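Local coordinates for protein NEQ263 (Nanoarchaeum equitans Kin4-M, PDB 5BN3) that probably binds ATP and, together with its partner NeqA, forms the core complex of an unusual archaeal ATP synthase, at residues N108-T113 / P123-Q128; I344-K349 / K370-F375; E20-E25 / I54-N59; A160-P165 / F188-D193; R249-Y254 / I287-P292. All coordinates share one frame; numbering follows the deposited sequence.

Contact 1 of 5, residues N108-T113 / P123-Q128; sequences NEILYT and PLLKGQ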
# COMPACT_ATOMS: atom_id res chain seq x y z
N ASN B 108 -18.72 18.98 -33.67
CA ASN B 108 -17.91 19.02 -34.89
C ASN B 108 -17.45 20.43 -35.24
O ASN B 108 -16.84 20.66 -36.28
CB ASN B 108 -18.71 18.45 -36.07
CG ASN B 108 -19.89 19.33 -36.44
OD1 ASN B 108 -20.56 19.89 -35.57
ND2 ASN B 108 -20.15 19.45 -37.73
N GLU B 109 -17.77 21.38 -34.36
CA GLU B 109 -17.44 22.79 -34.60
C GLU B 109 -16.44 23.31 -33.58
O GLU B 109 -16.73 23.39 -32.38
CB GLU B 109 -18.72 23.62 -34.57
CG GLU B 109 -18.52 25.10 -34.83
CD GLU B 109 -19.81 25.90 -34.75
OE1 GLU B 109 -20.90 25.28 -34.82
OE2 GLU B 109 -19.74 27.13 -34.61
N ILE B 110 -15.25 23.67 -34.05
CA ILE B 110 -14.19 24.18 -33.18
C ILE B 110 -14.53 25.54 -32.58
O ILE B 110 -14.92 26.47 -33.29
CB ILE B 110 -12.84 24.29 -33.94
CG1 ILE B 110 -12.30 22.90 -34.27
CG2 ILE B 110 -11.82 25.06 -33.11
CD1 ILE B 110 -10.97 22.92 -35.00
N LEU B 111 -14.40 25.65 -31.26
CA LEU B 111 -14.44 26.94 -30.57
C LEU B 111 -13.01 27.43 -30.39
O LEU B 111 -12.27 26.89 -29.56
CB LEU B 111 -15.11 26.80 -29.20
CG LEU B 111 -16.61 26.49 -29.13
CD1 LEU B 111 -17.02 26.16 -27.71
CD2 LEU B 111 -17.41 27.67 -29.64
N TYR B 112 -12.62 28.44 -31.16
CA TYR B 112 -11.24 28.93 -31.07
C TYR B 112 -10.97 29.74 -29.80
O TYR B 112 -11.67 30.71 -29.50
CB TYR B 112 -10.86 29.71 -32.34
CG TYR B 112 -10.57 28.78 -33.49
CD1 TYR B 112 -9.35 28.13 -33.58
CD2 TYR B 112 -11.52 28.53 -34.46
CE1 TYR B 112 -9.08 27.28 -34.62
CE2 TYR B 112 -11.26 27.68 -35.51
CZ TYR B 112 -10.04 27.05 -35.57
OH TYR B 112 -9.75 26.20 -36.60
N THR B 113 -9.94 29.32 -29.07
CA THR B 113 -9.59 29.93 -27.80
C THR B 113 -8.58 31.05 -27.99
O THR B 113 -8.47 31.93 -27.15
CB THR B 113 -8.99 28.89 -26.83
OG1 THR B 113 -7.73 28.42 -27.34
CG2 THR B 113 -9.93 27.71 -26.67
N PRO B 123 -7.92 21.16 -30.06
CA PRO B 123 -8.97 22.18 -30.04
C PRO B 123 -10.23 21.75 -29.30
O PRO B 123 -10.60 20.57 -29.31
CB PRO B 123 -9.28 22.40 -31.52
CG PRO B 123 -8.90 21.12 -32.18
CD PRO B 123 -7.71 20.62 -31.41
N LEU B 124 -10.88 22.72 -28.65
CA LEU B 124 -12.16 22.52 -27.98
C LEU B 124 -13.29 22.67 -29.00
O LEU B 124 -13.29 23.60 -29.81
CB LEU B 124 -12.32 23.57 -26.87
CG LEU B 124 -13.71 23.86 -26.30
CD1 LEU B 124 -14.23 22.68 -25.51
CD2 LEU B 124 -13.68 25.10 -25.41
N LEU B 125 -14.25 21.75 -28.96
CA LEU B 125 -15.40 21.80 -29.86
C LEU B 125 -16.67 22.21 -29.11
O LEU B 125 -16.78 21.97 -27.91
CB LEU B 125 -15.60 20.46 -30.57
CG LEU B 125 -14.88 20.23 -31.90
CD1 LEU B 125 -13.39 20.43 -31.77
CD2 LEU B 125 -15.17 18.84 -32.44
N LYS B 126 -17.61 22.83 -29.82
CA LYS B 126 -18.85 23.27 -29.17
C LYS B 126 -19.70 22.07 -28.76
O LYS B 126 -20.06 21.23 -29.59
CB LYS B 126 -19.65 24.21 -30.08
CG LYS B 126 -20.72 25.01 -29.33
CD LYS B 126 -21.33 26.11 -30.18
CE LYS B 126 -22.31 25.57 -31.20
NZ LYS B 126 -23.01 26.66 -31.94
N GLY B 127 -20.02 22.00 -27.47
CA GLY B 127 -20.76 20.88 -26.93
C GLY B 127 -19.86 19.84 -26.29
O GLY B 127 -20.33 18.87 -25.71
N GLN B 128 -18.55 20.05 -26.39
CA GLN B 128 -17.60 19.10 -25.82
C GLN B 128 -17.46 19.29 -24.31
O GLN B 128 -17.67 20.39 -23.79
CB GLN B 128 -16.23 19.26 -26.50
CG GLN B 128 -15.22 18.16 -26.19
CD GLN B 128 -13.94 18.29 -27.01
OE1 GLN B 128 -13.79 19.22 -27.80
NE2 GLN B 128 -13.03 17.34 -26.84
O HOH W 1 -19.88 21.25 -32.41
O HOH W 2 -10.01 25.29 -29.55
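Ile110 and Leu125 form a non-hydrogen-bonded pair in a very short antiparallel ribbon, strands 110-111 and 124-125, linked in sequence through the small helix 116-119. Two backbone bonds flank this pair. Leu111 N gives its proton to Leu124 O at 2.7 Å, and Lys126 N gives its own to Glu109 O at 2.8 Å. Glu109 O also receives the CA-H of Leu125, with the carbon 3.3 Å away. Where the strands part, water takes over: one molecule donates to Leu111 O and accepts from Leu124 N, while another links Asn108 N to Lys126 O. Leu125 N turns to its own segment and meets Gln128 OE1 at 2.8 Å, in the carbonyl plane of that amide, whose NE2 continues to Glu300 O and Ser325 OG. Gln128 N closes a type II turn on Leu125 O. Gly127 suits the third place of that turn, because a CB there would jam against the preceding carbonyl oxygen. Apolar side chains add to the contact: Ile110 CD1 lies 3.9 Å from Pro123 CB, and Ile110 CG1 meets Leu125 CD1 at 3.7 Å. Lys126 passes its CB beside Leu111 CG before NZ reaches its main partner, Asp220. Glu109, its CG anti to the backbone N (chi1 -179°) and its chain extended beyond, runs alongside Lys126; OE1 is 3.8 Å from Lys126 NZ, a long salt bridge.

Contact 2 of 5, residues I344-K349 / K370-F375; sequences IKSYAK and KAYLKF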
# COMPACT_ATOMS: atom_id res chain seq x y z
N ILE B 344 2.80 17.46 -32.88
CA ILE B 344 2.81 16.43 -31.84
C ILE B 344 3.96 15.44 -32.03
O ILE B 344 4.70 15.16 -31.08
CB ILE B 344 1.47 15.67 -31.81
CG1 ILE B 344 0.34 16.59 -31.35
CG2 ILE B 344 1.56 14.46 -30.90
CD1 ILE B 344 0.58 17.21 -29.99
N LYS B 345 4.11 14.93 -33.24
CA LYS B 345 5.13 13.92 -33.52
C LYS B 345 6.55 14.45 -33.40
O LYS B 345 7.43 13.76 -32.88
CB LYS B 345 4.90 13.29 -34.90
CG LYS B 345 3.56 12.57 -35.05
CD LYS B 345 3.72 11.05 -35.04
CE LYS B 345 2.38 10.34 -34.96
NZ LYS B 345 1.48 10.64 -36.11
N SER B 346 6.78 15.67 -33.87
CA SER B 346 8.11 16.27 -33.81
C SER B 346 8.50 16.70 -32.40
O SER B 346 9.67 16.60 -32.01
CB SER B 346 8.21 17.47 -34.76
OG SER B 346 7.84 17.10 -36.08
N TYR B 347 7.53 17.18 -31.63
CA TYR B 347 7.77 17.57 -30.24
C TYR B 347 8.13 16.34 -29.42
O TYR B 347 9.05 16.37 -28.60
CB TYR B 347 6.53 18.26 -29.66
CG TYR B 347 6.71 18.81 -28.26
CD1 TYR B 347 7.69 19.75 -27.98
CD2 TYR B 347 5.89 18.39 -27.22
CE1 TYR B 347 7.86 20.25 -26.71
CE2 TYR B 347 6.05 18.90 -25.94
CZ TYR B 347 7.04 19.82 -25.69
OH TYR B 347 7.21 20.33 -24.42
N ALA B 348 7.40 15.25 -29.64
CA ALA B 348 7.66 13.99 -28.94
C ALA B 348 9.06 13.46 -29.25
O ALA B 348 9.79 13.05 -28.34
CB ALA B 348 6.62 12.96 -29.32
N LYS B 349 9.43 13.48 -30.52
CA LYS B 349 10.77 13.04 -30.93
C LYS B 349 11.82 13.97 -30.35
O LYS B 349 12.91 13.54 -29.97
CB LYS B 349 10.86 12.98 -32.46
CG LYS B 349 12.15 12.36 -32.98
CD LYS B 349 11.90 11.53 -34.23
CE LYS B 349 13.19 10.93 -34.77
NZ LYS B 349 13.90 10.10 -33.77
N LYS B 370 19.36 16.39 -33.50
CA LYS B 370 19.67 17.74 -33.02
C LYS B 370 18.63 18.73 -33.50
O LYS B 370 18.40 19.76 -32.88
CB LYS B 370 21.07 18.17 -33.48
CG LYS B 370 22.17 17.91 -32.46
CD LYS B 370 23.52 18.38 -32.98
CE LYS B 370 24.61 18.11 -31.96
NZ LYS B 370 24.59 16.69 -31.53
N ALA B 371 18.00 18.41 -34.63
CA ALA B 371 16.95 19.26 -35.18
C ALA B 371 15.66 19.16 -34.37
O ALA B 371 14.99 20.16 -34.13
CB ALA B 371 16.70 18.89 -36.63
N TYR B 372 15.31 17.94 -33.97
CA TYR B 372 14.13 17.72 -33.14
C TYR B 372 14.33 18.31 -31.75
O TYR B 372 13.40 18.84 -31.15
CB TYR B 372 13.81 16.22 -33.05
CG TYR B 372 13.20 15.66 -34.30
CD1 TYR B 372 11.89 15.98 -34.65
CD2 TYR B 372 13.91 14.82 -35.14
CE1 TYR B 372 11.32 15.47 -35.80
CE2 TYR B 372 13.34 14.30 -36.29
CZ TYR B 372 12.04 14.63 -36.61
OH TYR B 372 11.46 14.13 -37.75
N LEU B 373 15.56 18.21 -31.24
CA LEU B 373 15.91 18.76 -29.94
C LEU B 373 15.67 20.27 -29.89
O LEU B 373 15.13 20.79 -28.91
CB LEU B 373 17.38 18.47 -29.63
CG LEU B 373 17.90 18.99 -28.29
CD1 LEU B 373 17.02 18.50 -27.17
CD2 LEU B 373 19.34 18.56 -28.06
N LYS B 374 16.07 20.96 -30.95
CA LYS B 374 15.88 22.40 -31.06
C LYS B 374 14.40 22.74 -31.24
O LYS B 374 13.92 23.75 -30.71
CB LYS B 374 16.69 22.96 -32.23
CG LYS B 374 16.67 24.47 -32.34
CD LYS B 374 17.28 24.92 -33.65
CE LYS B 374 17.54 26.42 -33.66
NZ LYS B 374 18.11 26.87 -34.97
N PHE B 375 13.69 21.91 -31.99
CA PHE B 375 12.27 22.10 -32.25
C PHE B 375 11.48 22.13 -30.94
O PHE B 375 10.65 23.01 -30.73
CB PHE B 375 11.74 21.00 -33.16
CG PHE B 375 10.27 21.11 -33.48
CD1 PHE B 375 9.82 21.99 -34.45
CD2 PHE B 375 9.34 20.33 -32.80
CE1 PHE B 375 8.47 22.10 -34.74
CE2 PHE B 375 7.99 20.44 -33.09
CZ PHE B 375 7.56 21.32 -34.06
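Ser346 and Phe375 meet where two helices of the C-terminal helical domain, 334-356 and 367-384, cross at -106° with local axes 8.1 Å apart. The tight part lies here. The small serine lets Phe375 come close, its CE2 reaching 3.4 Å from Ser346 CB, while Tyr347 N sits at the ring's edge. Ser346 OG is occupied within its own helix by Ile342 O, and helix 394-408 also packs on Phe375. The other end is the more solvent-accessible one, Lys349 and Tyr372 both being partly exposed. There Lys349 lays its aliphatic chain across one face of Tyr372 in a CH-pi contact, CG lying 3.8 Å from the ring centroid, and NZ has a long, weak ion pair with Asp369. An alanine in place of Tyr372 would probably open a gap beside Ser346 and set the Lys349 chain free to turn, its aromatic platform gone. With CG anti to the carbonyl carbon (chi1 -75°), the tyrosine ring starts out toward helix 334-356, and its CE1 lies 3.8 Å from Ser346 CB, which approaches in the ring plane.

Contact 3 of 5, residues E20-E25 / I54-N59; sequences EVIDLE and INRQGN
Glu20 and Arg56 bridge strands 20-23 and 55-57, the antiparallel pair at one margin of the N-terminal beta sheet. The backbone bonds come first: Asp23 and Asn55 bond in both directions, Gln57 N gives to Val21 O, and past the corner at Gly58 Val21 N finds Asn59 O at 3.0 Å. Among the charged groups, Glu20 has CG anti to the backbone N (chi1 178°) and an extended chain beyond. Arg56 grips its carboxylate side-on, NE to Glu20 OE1 at 2.6 Å and NH2 to OE2 at 2.9 Å, the two planes 53° apart. Its guanidinium also holds Glu14 O and Asn15 O, and Glu20 OE2 takes Met17 N. An alanine at Arg56 would probably leave the Glu20 carboxylate without its counter-charge and those two loop carbonyls without these donors. On the Asp23-Asn55 face, Gln57 NE2 donates to Asp23 OD2 at 3.0 Å. Apolar contact is between branched chains, Ile54 CG2 lying 3.8 Å from Ile22 CB and Ile54 CG1 near Leu24 CD2. Arg56 thus ties the edge strand to the loop before strand 20-23 as well as to its neighbour.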
# COMPACT_ATOMS: atom_id res chain seq x y z
N GLU B 20 -35.95 13.54 0.08
CA GLU B 20 -37.01 14.47 0.49
C GLU B 20 -36.47 15.72 1.19
O GLU B 20 -35.59 15.63 2.05
CB GLU B 20 -37.98 13.72 1.41
CG GLU B 20 -39.13 14.54 1.97
CD GLU B 20 -40.01 13.72 2.90
OE1 GLU B 20 -41.17 14.12 3.12
OE2 GLU B 20 -39.54 12.68 3.41
N VAL B 21 -37.01 16.88 0.83
CA VAL B 21 -36.67 18.13 1.49
C VAL B 21 -37.57 18.35 2.69
O VAL B 21 -38.80 18.29 2.58
CB VAL B 21 -36.84 19.33 0.54
CG1 VAL B 21 -36.43 20.62 1.23
CG2 VAL B 21 -36.02 19.12 -0.71
N ILE B 22 -36.97 18.60 3.85
CA ILE B 22 -37.73 18.87 5.06
C ILE B 22 -37.41 20.24 5.65
O ILE B 22 -36.24 20.63 5.74
CB ILE B 22 -37.55 17.76 6.12
CG1 ILE B 22 -36.08 17.61 6.52
CG2 ILE B 22 -38.09 16.43 5.61
CD1 ILE B 22 -35.81 16.45 7.46
N ASP B 23 -38.45 20.98 6.03
CA ASP B 23 -38.28 22.29 6.63
C ASP B 23 -38.14 22.19 8.14
O ASP B 23 -38.94 21.54 8.81
CB ASP B 23 -39.47 23.21 6.29
CG ASP B 23 -39.31 23.89 4.94
OD1 ASP B 23 -38.58 24.90 4.86
OD2 ASP B 23 -39.94 23.44 3.97
N LEU B 24 -37.11 22.84 8.67
CA LEU B 24 -36.99 23.03 10.11
C LEU B 24 -37.30 24.50 10.39
O LEU B 24 -37.64 25.24 9.47
CB LEU B 24 -35.59 22.66 10.59
CG LEU B 24 -35.22 21.19 10.37
CD1 LEU B 24 -33.78 20.92 10.75
CD2 LEU B 24 -36.15 20.30 11.16
N GLU B 25 -37.18 24.91 11.64
CA GLU B 25 -37.42 26.30 12.01
C GLU B 25 -36.60 27.28 11.18
O GLU B 25 -37.14 28.03 10.37
CB GLU B 25 -37.13 26.53 13.49
CG GLU B 25 -38.30 26.24 14.42
CD GLU B 25 -38.15 26.92 15.76
OE1 GLU B 25 -38.85 27.93 16.00
OE2 GLU B 25 -37.33 26.45 16.57
N ILE B 54 -41.11 18.99 12.49
CA ILE B 54 -40.65 18.93 11.11
C ILE B 54 -41.79 19.12 10.11
O ILE B 54 -42.85 18.52 10.24
CB ILE B 54 -39.98 17.58 10.81
CG1 ILE B 54 -38.90 17.28 11.85
CG2 ILE B 54 -39.37 17.56 9.42
CD1 ILE B 54 -38.34 15.91 11.73
N ASN B 55 -41.55 19.96 9.10
CA ASN B 55 -42.48 20.11 8.00
C ASN B 55 -41.92 19.48 6.72
O ASN B 55 -40.87 19.89 6.23
CB ASN B 55 -42.81 21.58 7.76
CG ASN B 55 -43.83 21.78 6.65
OD1 ASN B 55 -43.52 22.36 5.61
ND2 ASN B 55 -45.05 21.29 6.87
N ARG B 56 -42.62 18.47 6.20
CA ARG B 56 -42.17 17.76 5.01
C ARG B 56 -42.75 18.38 3.75
O ARG B 56 -43.97 18.54 3.63
CB ARG B 56 -42.55 16.28 5.10
CG ARG B 56 -42.05 15.58 6.35
CD ARG B 56 -42.59 14.16 6.48
NE ARG B 56 -42.09 13.26 5.44
CZ ARG B 56 -42.36 11.96 5.37
NH1 ARG B 56 -43.13 11.39 6.29
NH2 ARG B 56 -41.86 11.23 4.39
N GLN B 57 -41.88 18.74 2.80
CA GLN B 57 -42.32 19.33 1.55
C GLN B 57 -42.98 18.30 0.63
O GLN B 57 -43.78 18.65 -0.23
CB GLN B 57 -41.15 20.00 0.82
CG GLN B 57 -40.63 21.26 1.50
CD GLN B 57 -39.82 22.13 0.56
OE1 GLN B 57 -39.63 21.79 -0.61
NE2 GLN B 57 -39.33 23.26 1.07
N GLY B 58 -42.63 17.04 0.83
CA GLY B 58 -43.20 15.96 0.04
C GLY B 58 -42.57 15.83 -1.33
O GLY B 58 -43.13 15.18 -2.21
N ASN B 59 -41.41 16.46 -1.51
CA ASN B 59 -40.70 16.39 -2.78
C ASN B 59 -39.19 16.50 -2.61
O ASN B 59 -38.71 16.97 -1.58
CB ASN B 59 -41.19 17.48 -3.75
CG ASN B 59 -41.11 18.87 -3.15
OD1 ASN B 59 -42.05 19.36 -2.53
ND2 ASN B 59 -39.97 19.53 -3.34

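Contact 4 of 5, residues A160-P165 / F188-D193; sequences AAIGVP and FISKAD
Ala161 and Ile189 lie side by side in the parallel pair 156-162 and 185-190, the two strands of a beta-alpha-beta crossover through helix 166-178 in the P-loop-type nucleotide-binding domain. Backbone bonds dominate. Ala161 N gives to Phe188 O at 2.7 Å, Ser190 N gives to Ala161 O at 3.0 Å in a nearly straight bond (174°), and Gly163 N reaches Ser190 O at 2.8 Å with a more bent approach (138°). The local strand axes are almost parallel.

The apolar contacts are small. Ala161 CB rests 4.0 Å from Ile189 CG1, on the face covered by Tyr169 of helix 166-178. On the other face are Ala160, Phe188, Ile162 and Ser190; Phe188 there packs against helix 196-215 and Ile162 against helix 228-241. Ser190 OG is placed between the backbone N and the carbonyl carbon (chi1 54°), and bonds to Thr202 OG1.

Beyond the strands the two segments stay close. Gly163, at positive phi, takes a conformation that suits a residue without a side chain, and its O lies 3.3 Å from Ala192 CB. A water donates to Val164 O and accepts from Ala192 N, bridging the loops. Ala192 and Pro165 also touch a neighbouring alpha-chain subunit. The buried main-chain polar groups are thus met by the neighbouring strand, while water serves the loops next to the alpha-chain subunit.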
# COMPACT_ATOMS: atom_id res chain seq x y z
N ALA B 160 -19.70 27.42 -11.69
CA ALA B 160 -19.97 26.71 -10.44
C ALA B 160 -18.71 26.64 -9.59
O ALA B 160 -17.75 25.95 -9.95
CB ALA B 160 -20.48 25.32 -10.72
N ALA B 161 -18.71 27.36 -8.48
CA ALA B 161 -17.59 27.34 -7.54
C ALA B 161 -17.87 26.38 -6.40
O ALA B 161 -18.73 26.64 -5.56
CB ALA B 161 -17.32 28.74 -7.01
N ILE B 162 -17.15 25.27 -6.37
CA ILE B 162 -17.40 24.21 -5.40
C ILE B 162 -16.34 24.18 -4.30
O ILE B 162 -15.28 23.57 -4.47
CB ILE B 162 -17.46 22.83 -6.09
CG1 ILE B 162 -18.34 22.89 -7.34
CG2 ILE B 162 -17.98 21.77 -5.12
CD1 ILE B 162 -18.28 21.64 -8.20
N GLY B 163 -16.63 24.84 -3.18
CA GLY B 163 -15.76 24.80 -2.01
C GLY B 163 -14.39 25.43 -2.15
O GLY B 163 -13.49 25.11 -1.37
N VAL B 164 -14.21 26.31 -3.13
CA VAL B 164 -12.94 27.01 -3.30
C VAL B 164 -12.87 28.25 -2.40
O VAL B 164 -13.90 28.82 -2.04
CB VAL B 164 -12.70 27.41 -4.78
CG1 VAL B 164 -12.65 26.17 -5.67
CG2 VAL B 164 -13.78 28.36 -5.27
N PRO B 165 -11.65 28.66 -2.01
CA PRO B 165 -11.48 29.83 -1.14
C PRO B 165 -11.94 31.12 -1.83
O PRO B 165 -12.03 31.14 -3.06
CB PRO B 165 -9.96 29.88 -0.90
CG PRO B 165 -9.48 28.49 -1.20
CD PRO B 165 -10.36 28.00 -2.30
N PHE B 188 -22.70 30.35 -9.25
CA PHE B 188 -23.16 29.56 -8.11
C PHE B 188 -21.97 29.20 -7.22
O PHE B 188 -21.00 28.60 -7.67
CB PHE B 188 -23.89 28.30 -8.59
CG PHE B 188 -25.12 28.59 -9.40
CD1 PHE B 188 -25.03 28.76 -10.78
CD2 PHE B 188 -26.36 28.71 -8.79
CE1 PHE B 188 -26.17 29.04 -11.53
CE2 PHE B 188 -27.49 28.98 -9.53
CZ PHE B 188 -27.40 29.15 -10.91
N ILE B 189 -22.06 29.58 -5.95
CA ILE B 189 -20.93 29.46 -5.03
C ILE B 189 -21.29 28.72 -3.75
O ILE B 189 -22.21 29.11 -3.03
CB ILE B 189 -20.39 30.86 -4.64
CG1 ILE B 189 -19.93 31.62 -5.89
CG2 ILE B 189 -19.26 30.74 -3.63
CD1 ILE B 189 -19.65 33.09 -5.64
N SER B 190 -20.57 27.64 -3.47
CA SER B 190 -20.61 27.02 -2.14
C SER B 190 -19.25 27.23 -1.49
O SER B 190 -18.22 26.87 -2.06
CB SER B 190 -20.95 25.53 -2.22
OG SER B 190 -20.08 24.84 -3.10
N LYS B 191 -19.24 27.82 -0.29
CA LYS B 191 -17.99 28.13 0.40
C LYS B 191 -17.28 26.87 0.89
O LYS B 191 -17.89 25.82 1.05
CB LYS B 191 -18.25 29.09 1.57
CG LYS B 191 -18.88 30.41 1.14
CD LYS B 191 -19.11 31.34 2.33
CE LYS B 191 -19.84 32.60 1.90
NZ LYS B 191 -19.12 33.34 0.83
N ALA B 192 -15.98 26.99 1.14
CA ALA B 192 -15.15 25.86 1.55
C ALA B 192 -15.61 25.21 2.85
O ALA B 192 -15.45 24.00 3.04
CB ALA B 192 -13.69 26.28 1.66
N ASP B 193 -16.19 26.01 3.74
CA ASP B 193 -16.63 25.49 5.04
C ASP B 193 -18.14 25.22 5.10
O ASP B 193 -18.71 25.07 6.18
CB ASP B 193 -16.22 26.44 6.17
CG ASP B 193 -16.90 27.79 6.08
OD1 ASP B 193 -17.37 28.16 4.98
OD2 ASP B 193 -16.97 28.50 7.11
O HOH W 3 -16.46 28.15 -3.52
O HOH W 4 -14.92 29.51 0.42

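Contact 5 of 5, residues R249-Y254 / I287-P292; sequences RGYPAY and ITHVVP. With GOL (glycerol), chain S.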
# COMPACT_ATOMS: atom_id res chain seq x y z
N ARG B 249 -9.32 5.10 -0.85
CA ARG B 249 -9.11 6.37 -0.14
C ARG B 249 -10.37 6.92 0.53
O ARG B 249 -10.49 8.13 0.73
CB ARG B 249 -8.51 7.44 -1.05
CG ARG B 249 -7.04 7.24 -1.39
CD ARG B 249 -6.54 8.32 -2.34
NE ARG B 249 -5.22 8.04 -2.88
CZ ARG B 249 -4.11 8.68 -2.54
NH1 ARG B 249 -4.15 9.66 -1.66
NH2 ARG B 249 -2.95 8.34 -3.10
N GLY B 250 -11.31 6.05 0.86
CA GLY B 250 -12.54 6.48 1.51
C GLY B 250 -13.62 6.94 0.55
O GLY B 250 -14.78 7.07 0.94
N TYR B 251 -13.25 7.20 -0.71
CA TYR B 251 -14.22 7.63 -1.71
C TYR B 251 -15.25 6.54 -1.96
O TYR B 251 -14.92 5.36 -1.96
CB TYR B 251 -13.51 8.01 -3.02
CG TYR B 251 -12.65 9.26 -2.92
CD1 TYR B 251 -13.22 10.52 -2.84
CD2 TYR B 251 -11.26 9.17 -2.92
CE1 TYR B 251 -12.44 11.65 -2.75
CE2 TYR B 251 -10.48 10.30 -2.84
CZ TYR B 251 -11.07 11.53 -2.75
OH TYR B 251 -10.28 12.65 -2.67
N PRO B 252 -16.52 6.94 -2.18
CA PRO B 252 -17.59 5.96 -2.40
C PRO B 252 -17.38 5.13 -3.66
O PRO B 252 -16.75 5.60 -4.61
CB PRO B 252 -18.84 6.83 -2.54
CG PRO B 252 -18.33 8.19 -2.90
CD PRO B 252 -17.01 8.33 -2.21
N ALA B 253 -17.90 3.91 -3.66
CA ALA B 253 -17.75 2.99 -4.78
C ALA B 253 -18.37 3.51 -6.07
O ALA B 253 -17.94 3.14 -7.17
CB ALA B 253 -18.36 1.65 -4.41
N TYR B 254 -19.38 4.37 -5.94
CA TYR B 254 -20.09 4.90 -7.10
C TYR B 254 -19.55 6.25 -7.57
O TYR B 254 -20.24 6.98 -8.28
CB TYR B 254 -21.58 5.03 -6.77
CG TYR B 254 -21.86 5.74 -5.47
CD1 TYR B 254 -21.92 7.12 -5.41
CD2 TYR B 254 -22.07 5.03 -4.30
CE1 TYR B 254 -22.17 7.78 -4.22
CE2 TYR B 254 -22.32 5.67 -3.11
CZ TYR B 254 -22.37 7.04 -3.08
OH TYR B 254 -22.62 7.69 -1.89
N ILE B 287 -1.58 12.10 -11.61
CA ILE B 287 -2.70 11.94 -12.54
C ILE B 287 -3.41 10.60 -12.34
O ILE B 287 -4.52 10.40 -12.84
CB ILE B 287 -2.25 12.09 -14.01
CG1 ILE B 287 -3.43 12.46 -14.91
CG2 ILE B 287 -1.57 10.82 -14.50
CD1 ILE B 287 -3.02 12.96 -16.29
N THR B 288 -2.77 9.70 -11.61
CA THR B 288 -3.35 8.39 -11.34
C THR B 288 -4.17 8.38 -10.05
O THR B 288 -4.71 7.34 -9.67
CB THR B 288 -2.27 7.28 -11.24
OG1 THR B 288 -1.48 7.49 -10.07
CG2 THR B 288 -1.39 7.30 -12.48
N HIS B 289 -4.26 9.53 -9.39
CA HIS B 289 -5.14 9.67 -8.24
C HIS B 289 -6.57 9.46 -8.71
O HIS B 289 -6.91 9.81 -9.84
CB HIS B 289 -4.99 11.05 -7.61
CG HIS B 289 -5.80 11.25 -6.37
ND1 HIS B 289 -7.13 11.62 -6.40
CD2 HIS B 289 -5.47 11.13 -5.06
CE1 HIS B 289 -7.59 11.72 -5.16
NE2 HIS B 289 -6.60 11.43 -4.33
N VAL B 290 -7.41 8.88 -7.86
CA VAL B 290 -8.75 8.47 -8.26
C VAL B 290 -9.60 9.58 -8.91
O VAL B 290 -10.34 9.31 -9.86
CB VAL B 290 -9.52 7.81 -7.08
CG1 VAL B 290 -9.65 8.78 -5.94
CG2 VAL B 290 -10.89 7.34 -7.53
N VAL B 291 -9.48 10.81 -8.44
CA VAL B 291 -10.28 11.90 -9.01
C VAL B 291 -9.89 12.27 -10.45
O VAL B 291 -10.75 12.27 -11.34
CB VAL B 291 -10.34 13.14 -8.09
CG1 VAL B 291 -11.10 14.27 -8.77
CG2 VAL B 291 -10.98 12.79 -6.76
N PRO B 292 -8.61 12.60 -10.71
CA PRO B 292 -8.29 12.85 -12.12
C PRO B 292 -8.41 11.60 -13.00
O PRO B 292 -8.72 11.74 -14.18
CB PRO B 292 -6.83 13.33 -12.08
CG PRO B 292 -6.29 12.84 -10.78
CD PRO B 292 -7.45 12.87 -9.83
C1 GOL S . -5.16 4.94 -6.40
O1 GOL S . -6.54 4.63 -6.31
C2 GOL S . -4.97 6.46 -6.42
O2 GOL S . -5.88 7.07 -5.53
C3 GOL S . -3.55 6.80 -6.02
O3 GOL S . -2.69 6.61 -7.12
O HOH W 5 -7.63 12.22 -1.42
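The N-terminal end of helix 290-296 is capped by His289 and packed against the loop 249-254. His289 CG is anti to the backbone N (chi1 -177°), and chi2 of -84° turns the ring, whose ND1 accepts from Val291 N at 3.2 Å, a capping bond that meets one of the N-H groups left over at a helix start. The outer edge of the same ring faces Tyr251, whose OH lies near the ring plane, 3.8 Å from His289 CE1, and a water joins Tyr251 OH to His289 NE2. Tyr251 also presses CD2 against Val290 CG1 at 3.4 Å, a close apolar contact between the ring and a methyl group. Arg249 reaches across in extended form and sets its guanidinium with one face over His289 CD2, the two planes 55° apart. Its NE gives a bond to O2 of a glycerol, probably from the crystallisation liquor, at 2.9 Å; Val290 N reaches the same oxygen only weakly. Arg249 NH1 forms a salt bridge with Glu342 of a neighbouring alpha-chain subunit. Tyr251 has a cation-pi contact with Arg236 and, like Val291, touches Ala232 of helix 228-241, while Val291 also rests on Leu280 of strand 273-281.

In the fold
Along the chain the contacts follow in series: contact 3 first, then 1, 4, 5 and 2. Contact 3 belongs to the N-terminal beta sheet and contact 2 to the helical C-terminal domain; their centres lie about 63 Å apart, on opposite sides of the chain's centre. Contacts 4 and 5 share the nucleotide-binding domain, centres about 20 Å apart, and helix 228-241 packs on both. Contact 1 lies across the chain's centre from both, its centre about 27 Å from that of contact 2, and its Lys126 and Leu111 touch strand 273-281, on which contact 5 also leans. Contacts 2, 4 and 5 each meet a neighbouring alpha-chain subunit, so the nucleotide-binding and C-terminal domains both take part in the assembly.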